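Local coordinates for protein polyphosphate kinase (Porphyromonas gingivalis, PDB 2O8R) that probably catalyses the reversible transfer of the terminal phosphate of ATP onto a growing chain of inorganic polyphosphate, with magnesium as cofactor, at residues Ile520-Asn530 / Trp601-Phe612; Phe52-Gln61 / Ile83-Val91. The protein carries 3 engineered substitutions. One frame throughout, in Å; residues are numbered along the deposited sequence.

In the fold
Contact 2 comes first along the chain and is complete before contact 1 begins. It pairs the C-terminal part of helix 35-63 with the start of helix 83-112 in the N-terminal domain of the PPK1 family. Contact 1 lies in the second C-terminal, phospholipase D-like domain, where helix 516-532 packs on the hairpin of strands 600-603 and 610-614 in a mixed sheet. The centres are about 38 Å apart and the nearest atoms about 21 Å; the two share no helix or strand. Between side chains, F52 is about 6 Å from N48, predicted to bind ATP, whereas W601 stays about 11 Å from H439, the predicted phosphohistidine, and about 12 Å from H597.

Contact 1: Ile520-Asn530 / Trp601-Phe612; sequences ITNLIEREIEN and WCFHNGGKEEVF
L523 lays its CB over the centre of the F603 ring in a CH-pi contact, 3.7 Å from the centroid. Its branches divide: CD1 reaches F612 CE2 at 3.7 Å, while CD2 lies beside the carboxylate of E610. I524 CG1 comes to the edge of the same F603 ring, and one turn before L523 the CD1 of I520 meets W601 CH2 at 3.7 Å. The strands 601-603 and 610-612 form an antiparallel beta-hairpin, part of the mixed sheet of the phospholipase D-like C-terminal domain, and helix 520-530 lies against one side of it, its N-to-C direction 33° from that of strand 601-603.

Polar contacts gather toward the hairpin turn. R526 NH2 forms a salt bridge with E610 OE2 at 2.8 Å, the oxygen lying in the guanidinium plane but being approached from above the carboxylate plane. With CG anti to the backbone N (chi1 177°) and a bend at chi3, the guanidinium stacks on the N605 amide, the planes 19° apart. E527 OE2 accepts a hydrogen bond from N605 N (2.7 Å) through its syn lone pair; OE1 is bonded to Y538 N, so both carboxylate oxygens are engaged.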
loop_
_atom_site.group_PDB
_atom_site.type_symbol
_atom_site.label_atom_id
_atom_site.label_comp_id
_atom_site.label_asym_id
_atom_site.label_seq_id
_atom_site.Cartn_x
_atom_site.Cartn_y
_atom_site.Cartn_z
ATOM N N ILE A 520 32.086 -4.458 -26.440
ATOM C CA ILE A 520 31.357 -3.486 -27.265
ATOM C C ILE A 520 32.263 -2.837 -28.328
ATOM O O ILE A 520 31.888 -2.776 -29.508
ATOM C CB ILE A 520 30.656 -2.419 -26.409
ATOM C CG1 ILE A 520 29.491 -3.041 -25.643
ATOM C CG2 ILE A 520 30.092 -1.320 -27.267
ATOM C CD1 ILE A 520 28.911 -2.126 -24.586
ATOM N N THR A 521 33.455 -2.394 -27.914
ATOM C CA THR A 521 34.467 -1.857 -28.837
ATOM C C THR A 521 34.904 -2.877 -29.912
ATOM O O THR A 521 34.924 -2.571 -31.105
ATOM C CB THR A 521 35.703 -1.340 -28.083
ATOM O OG1 THR A 521 35.345 -0.183 -27.322
ATOM C CG2 THR A 521 36.804 -0.947 -29.056
ATOM N N ASN A 522 35.237 -4.089 -29.486
ATOM C CA ASN A 522 35.624 -5.136 -30.420
ATOM C C ASN A 522 34.556 -5.425 -31.462
ATOM O O ASN A 522 34.847 -5.437 -32.657
ATOM C CB ASN A 522 35.975 -6.411 -29.665
ATOM C CG ASN A 522 37.067 -6.196 -28.652
ATOM O OD1 ASN A 522 37.881 -5.275 -28.781
ATOM N ND2 ASN A 522 37.084 -7.031 -27.619
ATOM N N LEU A 523 33.329 -5.652 -30.992
ATOM C CA LEU A 523 32.171 -5.898 -31.854
ATOM C C LEU A 523 31.945 -4.794 -32.905
ATOM O O LEU A 523 31.710 -5.098 -34.080
ATOM C CB LEU A 523 30.907 -6.075 -31.006
ATOM C CG LEU A 523 30.754 -7.332 -30.146
ATOM C CD1 LEU A 523 29.825 -7.081 -28.958
ATOM C CD2 LEU A 523 30.249 -8.511 -30.966
ATOM N N ILE A 524 32.016 -3.526 -32.489
ATOM C CA ILE A 524 31.836 -2.414 -33.420
ATOM C C ILE A 524 32.990 -2.345 -34.407
ATOM O O ILE A 524 32.781 -2.156 -35.611
ATOM C CB ILE A 524 31.725 -1.054 -32.707
ATOM C CG1 ILE A 524 30.455 -1.004 -31.851
ATOM C CG2 ILE A 524 31.708 0.069 -33.736
ATOM C CD1 ILE A 524 30.369 0.195 -30.921
ATOM N N GLU A 525 34.203 -2.501 -33.879
ATOM C CA GLU A 525 35.408 -2.487 -34.685
ATOM C C GLU A 525 35.368 -3.559 -35.768
ATOM O O GLU A 525 35.708 -3.295 -36.923
ATOM C CB GLU A 525 36.649 -2.687 -33.821
ATOM C CG GLU A 525 37.162 -1.441 -33.138
ATOM C CD GLU A 525 37.440 -0.294 -34.088
ATOM O OE1 GLU A 525 37.671 -0.517 -35.298
ATOM O OE2 GLU A 525 37.444 0.852 -33.606
ATOM N N ARG A 526 34.936 -4.761 -35.395
ATOM C CA ARG A 526 34.852 -5.870 -36.335
ATOM C C ARG A 526 34.011 -5.538 -37.562
ATOM O O ARG A 526 34.328 -5.982 -38.672
ATOM C CB ARG A 526 34.321 -7.119 -35.651
ATOM C CG ARG A 526 34.145 -8.290 -36.597
ATOM C CD ARG A 526 34.004 -9.573 -35.852
ATOM N NE ARG A 526 32.759 -9.608 -35.103
ATOM C CZ ARG A 526 32.273 -10.693 -34.520
ATOM N NH1 ARG A 526 32.926 -11.844 -34.613
ATOM N NH2 ARG A 526 31.131 -10.626 -33.853
ATOM N N GLU A 527 32.957 -4.747 -37.362
ATOM C CA GLU A 527 32.112 -4.299 -38.471
ATOM C C GLU A 527 32.873 -3.312 -39.328
ATOM O O GLU A 527 32.743 -3.341 -40.551
ATOM C CB GLU A 527 30.803 -3.657 -37.988
ATOM C CG GLU A 527 29.938 -4.531 -37.111
ATOM C CD GLU A 527 29.287 -5.677 -37.861
ATOM O OE1 GLU A 527 28.784 -5.441 -38.986
ATOM O OE2 GLU A 527 29.275 -6.810 -37.308
ATOM N N ILE A 528 33.666 -2.445 -38.692
ATOM C CA ILE A 528 34.471 -1.479 -39.451
ATOM C C ILE A 528 35.442 -2.203 -40.376
ATOM O O ILE A 528 35.505 -1.901 -41.567
ATOM C CB ILE A 528 35.263 -0.509 -38.550
ATOM C CG1 ILE A 528 34.320 0.360 -37.719
ATOM C CG2 ILE A 528 36.195 0.364 -39.400
ATOM C CD1 ILE A 528 35.046 1.252 -36.754
ATOM N N GLU A 529 36.165 -3.170 -39.814
ATOM C CA GLU A 529 37.110 -4.003 -40.556
ATOM C C GLU A 529 36.456 -4.654 -41.757
ATOM O O GLU A 529 36.941 -4.532 -42.878
ATOM C CB GLU A 529 37.674 -5.097 -39.655
ATOM C CG GLU A 529 38.413 -4.577 -38.439
ATOM C CD GLU A 529 38.397 -5.565 -37.290
ATOM O OE1 GLU A 529 38.620 -6.771 -37.534
ATOM O OE2 GLU A 529 38.163 -5.137 -36.139
ATOM N N ASN A 530 35.340 -5.326 -41.512
ATOM C CA ASN A 530 34.629 -6.061 -42.544
ATOM C C ASN A 530 34.302 -5.213 -43.765
ATOM O O ASN A 530 34.323 -5.708 -44.892
ATOM C CB ASN A 530 33.345 -6.675 -41.969
ATOM C CG ASN A 530 33.614 -7.815 -40.983
ATOM O OD1 ASN A 530 32.680 -8.392 -40.434
ATOM N ND2 ASN A 530 34.888 -8.137 -40.753
ATOM N N TRP A 601 21.264 -5.836 -28.841
ATOM C CA TRP A 601 22.300 -5.477 -29.816
ATOM C C TRP A 601 22.478 -6.575 -30.860
ATOM O O TRP A 601 22.629 -7.745 -30.517
ATOM C CB TRP A 601 23.662 -5.202 -29.153
ATOM C CG TRP A 601 23.656 -4.489 -27.821
ATOM C CD1 TRP A 601 22.785 -3.512 -27.394
ATOM C CD2 TRP A 601 24.608 -4.662 -26.760
ATOM N NE1 TRP A 601 23.127 -3.091 -26.129
ATOM C CE2 TRP A 601 24.236 -3.782 -25.714
ATOM C CE3 TRP A 601 25.729 -5.482 -26.587
ATOM C CZ2 TRP A 601 24.937 -3.711 -24.517
ATOM C CZ3 TRP A 601 26.439 -5.400 -25.390
ATOM C CH2 TRP A 601 26.040 -4.521 -24.378
ATOM N N CYS A 602 22.462 -6.181 -32.131
ATOM C CA CYS A 602 22.706 -7.086 -33.247
ATOM C C CYS A 602 23.850 -6.599 -34.097
ATOM O O CYS A 602 23.793 -5.512 -34.673
ATOM C CB CYS A 602 21.475 -7.190 -34.130
ATOM S SG CYS A 602 20.052 -7.662 -33.207
ATOM N N PHE A 603 24.889 -7.411 -34.181
ATOM C CA PHE A 603 26.002 -7.119 -35.077
ATOM C C PHE A 603 26.007 -8.109 -36.238
ATOM O O PHE A 603 26.047 -9.326 -36.024
ATOM C CB PHE A 603 27.319 -7.172 -34.316
ATOM C CG PHE A 603 27.397 -6.202 -33.155
ATOM C CD1 PHE A 603 28.030 -4.977 -33.303
ATOM C CD2 PHE A 603 26.857 -6.528 -31.910
ATOM C CE1 PHE A 603 28.120 -4.090 -32.238
ATOM C CE2 PHE A 603 26.946 -5.648 -30.847
ATOM C CZ PHE A 603 27.577 -4.424 -31.012
ATOM N N HIS A 604 25.958 -7.586 -37.463
ATOM C CA HIS A 604 25.863 -8.418 -38.670
ATOM C C HIS A 604 27.000 -9.424 -38.842
ATOM O O HIS A 604 26.745 -10.590 -39.179
ATOM C CB HIS A 604 25.764 -7.556 -39.918
ATOM C CG HIS A 604 25.491 -8.338 -41.162
ATOM N ND1 HIS A 604 24.561 -9.357 -41.210
ATOM C CD2 HIS A 604 26.017 -8.247 -42.407
ATOM C CE1 HIS A 604 24.529 -9.861 -42.429
ATOM N NE2 HIS A 604 25.403 -9.207 -43.175
ATOM N N ASN A 605 28.234 -8.967 -38.606
ATOM C CA ASN A 605 29.440 -9.792 -38.759
ATOM C C ASN A 605 29.456 -10.650 -40.033
ATOM O O ASN A 605 29.516 -11.888 -39.975
ATOM C CB ASN A 605 29.640 -10.656 -37.519
ATOM C CG ASN A 605 30.956 -11.398 -37.539
ATOM O OD1 ASN A 605 31.955 -10.906 -38.078
ATOM N ND2 ASN A 605 30.963 -12.597 -36.964
ATOM N N GLY A 606 29.355 -9.986 -41.182
ATOM C CA GLY A 606 29.309 -10.665 -42.475
ATOM C C GLY A 606 28.017 -11.415 -42.750
ATOM O O GLY A 606 27.503 -11.403 -43.869
ATOM N N GLY A 607 27.491 -12.071 -41.727
ATOM C CA GLY A 607 26.306 -12.901 -41.872
ATOM C C GLY A 607 26.303 -13.980 -40.808
ATOM O O GLY A 607 25.361 -14.766 -40.715
ATOM N N LYS A 608 27.376 -14.018 -40.019
ATOM C CA LYS A 608 27.422 -14.811 -38.801
ATOM C C LYS A 608 26.965 -13.892 -37.665
ATOM O O LYS A 608 27.769 -13.512 -36.805
ATOM C CB LYS A 608 28.845 -15.319 -38.541
ATOM C CG LYS A 608 29.533 -15.976 -39.735
ATOM C CD LYS A 608 31.046 -16.019 -39.540
ATOM C CE LYS A 608 31.802 -16.067 -40.868
ATOM N NZ LYS A 608 31.891 -17.435 -41.450
ATOM N N GLU A 609 25.670 -13.565 -37.665
ATOM C CA GLU A 609 25.112 -12.524 -36.800
ATOM C C GLU A 609 25.228 -12.866 -35.316
ATOM O O GLU A 609 25.110 -14.027 -34.930
ATOM C CB GLU A 609 23.649 -12.244 -37.172
ATOM C CG GLU A 609 23.307 -12.538 -38.637
ATOM C CD GLU A 609 22.466 -11.451 -39.298
ATOM O OE1 GLU A 609 21.583 -11.798 -40.109
ATOM O OE2 GLU A 609 22.696 -10.250 -39.023
ATOM N N GLU A 610 25.471 -11.851 -34.493
ATOM C CA GLU A 610 25.527 -12.032 -33.039
ATOM C C GLU A 610 24.526 -11.109 -32.374
ATOM O O GLU A 610 24.483 -9.911 -32.660
ATOM C CB GLU A 610 26.935 -11.784 -32.500
ATOM C CG GLU A 610 27.944 -12.809 -33.012
ATOM C CD GLU A 610 29.349 -12.616 -32.474
ATOM O OE1 GLU A 610 29.534 -11.899 -31.470
ATOM O OE2 GLU A 610 30.283 -13.197 -33.061
ATOM N N VAL A 611 23.698 -11.674 -31.508
ATOM C CA VAL A 611 22.679 -10.883 -30.841
ATOM C C VAL A 611 22.876 -10.878 -29.335
ATOM O O VAL A 611 23.036 -11.934 -28.715
ATOM C CB VAL A 611 21.272 -11.368 -31.192
ATOM C CG1 VAL A 611 20.221 -10.543 -30.461
ATOM C CG2 VAL A 611 21.063 -11.302 -32.697
ATOM N N PHE A 612 22.875 -9.682 -28.748
ATOM C CA PHE A 612 22.966 -9.566 -27.300
ATOM C C PHE A 612 21.711 -8.983 -26.683
ATOM O O PHE A 612 21.055 -8.121 -27.266
ATOM C CB PHE A 612 24.166 -8.731 -26.898
ATOM C CG PHE A 612 25.478 -9.359 -27.232
ATOM C CD1 PHE A 612 26.142 -10.143 -26.297
ATOM C CD2 PHE A 612 26.056 -9.164 -28.478
ATOM C CE1 PHE A 612 27.359 -10.723 -26.601
ATOM C CE2 PHE A 612 27.264 -9.741 -28.790
ATOM C CZ PHE A 612 27.918 -10.519 -27.850
#

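Contact 2: Phe52-Gln61 / Ile83-Val91; sequences FYTVRVAYHQ and ILQAIRETV
I87 projects between F52, V57 and H60, where helix 52-61 and helix 83-91 pack in roughly opposite directions, their N-to-C directions 142° apart and their axes 10.5 Å apart at closest approach. Both belong to the helical N-terminal domain of polyphosphate kinase. The more buried part of the interface is apolar. The CG2 branch of I87, anti to the backbone N, touches the edge of the F52 ring at CE2 (3.7 Å), while I87 CG2 and CD1 both lie 4.0 Å from V57 CG2. Further along, V91 CG2 comes to the edge of the Y53 ring, near OH. Helix 13-29 adds W17, stacked on F52, and M15, against I87. The wider pi-type turn at 53-57 lies within this part of the first helix, and F52 O accepts hydrogen bonds from the backbone N-H groups of both R56 and V57.

On the solvent side H60, Q61, I83 and L84 are partly exposed, though their atoms still meet closely. L84 reaches across with its two methyls spread, CD2 to H60 CB and CD1 to Q61 CG, both at 3.8 Å. The H60 imidazole has its NE2 hydrogen-bonded to D14 of helix 13-29, which should help to fix the ring's rotation. I83 CG2 makes a CH-pi contact over one face of that ring, displaced toward the rim, 3.6 Å from the centroid and 3.5 Å from H60 CD2, the nearest ring atom.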
loop_
_atom_site.group_PDB
_atom_site.type_symbol
_atom_site.label_atom_id
_atom_site.label_comp_id
_atom_site.label_asym_id
_atom_site.label_seq_id
_atom_site.Cartn_x
_atom_site.Cartn_y
_atom_site.Cartn_z
ATOM N N PHE A 52 11.657 15.070 -14.069
ATOM C CA PHE A 52 12.646 15.928 -14.697
ATOM C C PHE A 52 12.908 17.161 -13.857
ATOM O O PHE A 52 14.056 17.506 -13.606
ATOM C CB PHE A 52 12.147 16.359 -16.068
ATOM C CG PHE A 52 13.163 17.098 -16.901
ATOM C CD1 PHE A 52 14.206 16.418 -17.523
ATOM C CD2 PHE A 52 13.045 18.474 -17.106
ATOM C CE1 PHE A 52 15.119 17.095 -18.329
ATOM C CE2 PHE A 52 13.954 19.160 -17.904
ATOM C CZ PHE A 52 14.994 18.467 -18.521
ATOM N N TYR A 53 11.851 17.831 -13.420
ATOM C CA TYR A 53 12.043 19.005 -12.583
ATOM C C TYR A 53 12.759 18.679 -11.265
ATOM O O TYR A 53 13.745 19.334 -10.932
ATOM C CB TYR A 53 10.731 19.766 -12.369
ATOM C CG TYR A 53 10.550 20.911 -13.341
ATOM C CD1 TYR A 53 10.051 20.694 -14.622
ATOM C CD2 TYR A 53 10.905 22.209 -12.990
ATOM C CE1 TYR A 53 9.889 21.742 -15.525
ATOM C CE2 TYR A 53 10.750 23.263 -13.889
ATOM C CZ TYR A 53 10.236 23.017 -15.150
ATOM O OH TYR A 53 10.090 24.049 -16.039
ATOM N N THR A 54 12.317 17.647 -10.545
ATOM C CA THR A 54 12.867 17.416 -9.197
ATOM C C THR A 54 14.293 16.874 -9.138
ATOM O O THR A 54 14.949 17.003 -8.107
ATOM C CB THR A 54 11.960 16.553 -8.275
ATOM O OG1 THR A 54 12.136 15.164 -8.566
ATOM C CG2 THR A 54 10.503 16.941 -8.411
ATOM N N VAL A 55 14.777 16.278 -10.227
ATOM C CA VAL A 55 16.158 15.773 -10.244
ATOM C C VAL A 55 17.089 16.522 -11.213
ATOM O O VAL A 55 18.276 16.725 -10.936
ATOM C CB VAL A 55 16.247 14.222 -10.469
ATOM C CG1 VAL A 55 14.883 13.557 -10.310
ATOM C CG2 VAL A 55 16.853 13.881 -11.814
ATOM N N ARG A 56 16.541 16.952 -12.337
ATOM C CA ARG A 56 17.361 17.451 -13.415
ATOM C C ARG A 56 17.429 18.978 -13.401
ATOM O O ARG A 56 18.521 19.546 -13.471
ATOM C CB ARG A 56 16.833 16.901 -14.737
ATOM C CG ARG A 56 17.791 16.933 -15.866
ATOM C CD ARG A 56 18.965 15.992 -15.696
ATOM N NE ARG A 56 20.062 16.506 -16.513
ATOM C CZ ARG A 56 21.348 16.220 -16.348
ATOM N NH1 ARG A 56 21.740 15.391 -15.386
ATOM N NH2 ARG A 56 22.240 16.765 -17.159
ATOM N N VAL A 57 16.276 19.638 -13.285
ATOM C CA VAL A 57 16.234 21.098 -13.197
ATOM C C VAL A 57 16.866 21.543 -11.882
ATOM O O VAL A 57 17.619 22.525 -11.840
ATOM C CB VAL A 57 14.792 21.654 -13.376
ATOM C CG1 VAL A 57 14.613 23.002 -12.683
ATOM C CG2 VAL A 57 14.457 21.783 -14.846
ATOM N N ALA A 58 16.586 20.783 -10.825
ATOM C CA ALA A 58 17.188 21.004 -9.514
ATOM C C ALA A 58 18.713 20.960 -9.577
ATOM O O ALA A 58 19.383 21.848 -9.036
ATOM C CB ALA A 58 16.673 19.985 -8.515
ATOM N N TYR A 59 19.245 19.934 -10.243
ATOM C CA TYR A 59 20.682 19.812 -10.465
ATOM C C TYR A 59 21.270 21.061 -11.108
ATOM O O TYR A 59 22.259 21.608 -10.621
ATOM C CB TYR A 59 21.012 18.588 -11.317
ATOM C CG TYR A 59 22.423 18.609 -11.872
ATOM C CD1 TYR A 59 23.515 18.245 -11.082
ATOM C CD2 TYR A 59 22.666 18.995 -13.189
ATOM C CE1 TYR A 59 24.807 18.273 -11.589
ATOM C CE2 TYR A 59 23.946 19.024 -13.703
ATOM C CZ TYR A 59 25.013 18.665 -12.902
ATOM O OH TYR A 59 26.283 18.704 -13.427
ATOM N N HIS A 60 20.653 21.512 -12.196
ATOM C CA HIS A 60 21.114 22.708 -12.892
ATOM C C HIS A 60 20.958 23.976 -12.063
ATOM O O HIS A 60 21.668 24.954 -12.279
ATOM C CB HIS A 60 20.385 22.871 -14.216
ATOM C CG HIS A 60 20.705 21.806 -15.213
ATOM N ND1 HIS A 60 21.986 21.346 -15.421
ATOM C CD2 HIS A 60 19.915 21.121 -16.073
ATOM C CE1 HIS A 60 21.972 20.420 -16.363
ATOM N NE2 HIS A 60 20.727 20.267 -16.778
ATOM N N GLN A 61 20.022 23.958 -11.121
ATOM C CA GLN A 61 19.844 25.084 -10.213
ATOM C C GLN A 61 20.917 25.096 -9.132
ATOM O O GLN A 61 21.349 26.163 -8.688
ATOM C CB GLN A 61 18.452 25.052 -9.588
ATOM C CG GLN A 61 17.351 25.428 -10.560
ATOM C CD GLN A 61 15.985 25.148 -10.006
ATOM O OE1 GLN A 61 15.012 25.811 -10.362
ATOM N NE2 GLN A 61 15.897 24.162 -9.118
ATOM N N ILE A 83 21.217 26.559 -20.423
ATOM C CA ILE A 83 20.513 25.292 -20.254
ATOM C C ILE A 83 19.148 25.493 -19.565
ATOM O O ILE A 83 18.119 25.123 -20.144
ATOM C CB ILE A 83 21.419 24.225 -19.578
ATOM C CG1 ILE A 83 22.304 23.555 -20.642
ATOM C CG2 ILE A 83 20.613 23.173 -18.858
ATOM C CD1 ILE A 83 23.676 23.035 -20.138
ATOM N N LEU A 84 19.134 26.134 -18.389
ATOM C CA LEU A 84 17.877 26.409 -17.652
ATOM C C LEU A 84 16.875 27.275 -18.410
ATOM O O LEU A 84 15.667 27.053 -18.318
ATOM C CB LEU A 84 18.142 27.030 -16.272
ATOM C CG LEU A 84 18.483 26.097 -15.106
ATOM C CD1 LEU A 84 18.715 26.889 -13.831
ATOM C CD2 LEU A 84 17.387 25.065 -14.887
ATOM N N GLN A 85 17.378 28.258 -19.148
ATOM C CA GLN A 85 16.533 29.137 -19.941
ATOM C C GLN A 85 15.944 28.373 -21.121
ATOM O O GLN A 85 14.799 28.606 -21.504
ATOM C CB GLN A 85 17.347 30.326 -20.434
ATOM C CG GLN A 85 16.559 31.348 -21.221
ATOM C CD GLN A 85 17.382 31.969 -22.336
ATOM O OE1 GLN A 85 18.581 31.700 -22.468
ATOM N NE2 GLN A 85 16.740 32.798 -23.151
ATOM N N ALA A 86 16.726 27.451 -21.678
ATOM C CA ALA A 86 16.280 26.634 -22.800
ATOM C C ALA A 86 15.181 25.668 -22.382
ATOM O O ALA A 86 14.176 25.525 -23.086
ATOM C CB ALA A 86 17.446 25.883 -23.411
ATOM N N ILE A 87 15.377 25.012 -21.240
ATOM C CA ILE A 87 14.359 24.129 -20.676
ATOM C C ILE A 87 13.041 24.879 -20.518
ATOM O O ILE A 87 12.013 24.472 -21.055
ATOM C CB ILE A 87 14.786 23.558 -19.297
ATOM C CG1 ILE A 87 15.985 22.629 -19.444
ATOM C CG2 ILE A 87 13.626 22.807 -18.621
ATOM C CD1 ILE A 87 16.676 22.354 -18.146
ATOM N N ARG A 88 13.099 25.993 -19.802
ATOM C CA ARG A 88 11.927 26.793 -19.493
ATOM C C ARG A 88 11.180 27.214 -20.754
ATOM O O ARG A 88 9.951 27.132 -20.818
ATOM C CB ARG A 88 12.350 28.022 -18.696
ATOM C CG ARG A 88 11.256 29.029 -18.511
ATOM C CD ARG A 88 11.733 30.279 -17.794
ATOM N NE ARG A 88 10.605 31.168 -17.567
ATOM C CZ ARG A 88 9.905 31.210 -16.440
ATOM N NH1 ARG A 88 10.232 30.431 -15.416
ATOM N NH2 ARG A 88 8.881 32.043 -16.336
ATOM N N GLU A 89 11.934 27.642 -21.760
ATOM C CA GLU A 89 11.344 28.082 -23.010
ATOM C C GLU A 89 10.600 26.940 -23.652
ATOM O O GLU A 89 9.471 27.106 -24.099
ATOM C CB GLU A 89 12.410 28.637 -23.949
ATOM C CG GLU A 89 12.797 30.078 -23.632
ATOM C CD GLU A 89 13.727 30.691 -24.665
ATOM O OE1 GLU A 89 13.961 30.064 -25.726
ATOM O OE2 GLU A 89 14.221 31.812 -24.410
ATOM N N THR A 90 11.232 25.771 -23.656
ATOM C CA THR A 90 10.643 24.582 -24.252
ATOM C C THR A 90 9.412 24.142 -23.485
ATOM O O THR A 90 8.381 23.853 -24.097
ATOM C CB THR A 90 11.672 23.442 -24.375
ATOM O OG1 THR A 90 12.477 23.681 -25.529
ATOM C CG2 THR A 90 10.994 22.083 -24.539
ATOM N N VAL A 91 9.509 24.127 -22.154
ATOM C CA VAL A 91 8.397 23.670 -21.320
ATOM C C VAL A 91 7.181 24.564 -21.505
ATOM O O VAL A 91 6.075 24.072 -21.677
ATOM C CB VAL A 91 8.774 23.555 -19.833
ATOM C CG1 VAL A 91 7.559 23.180 -19.010
ATOM C CG2 VAL A 91 9.850 22.502 -19.645
#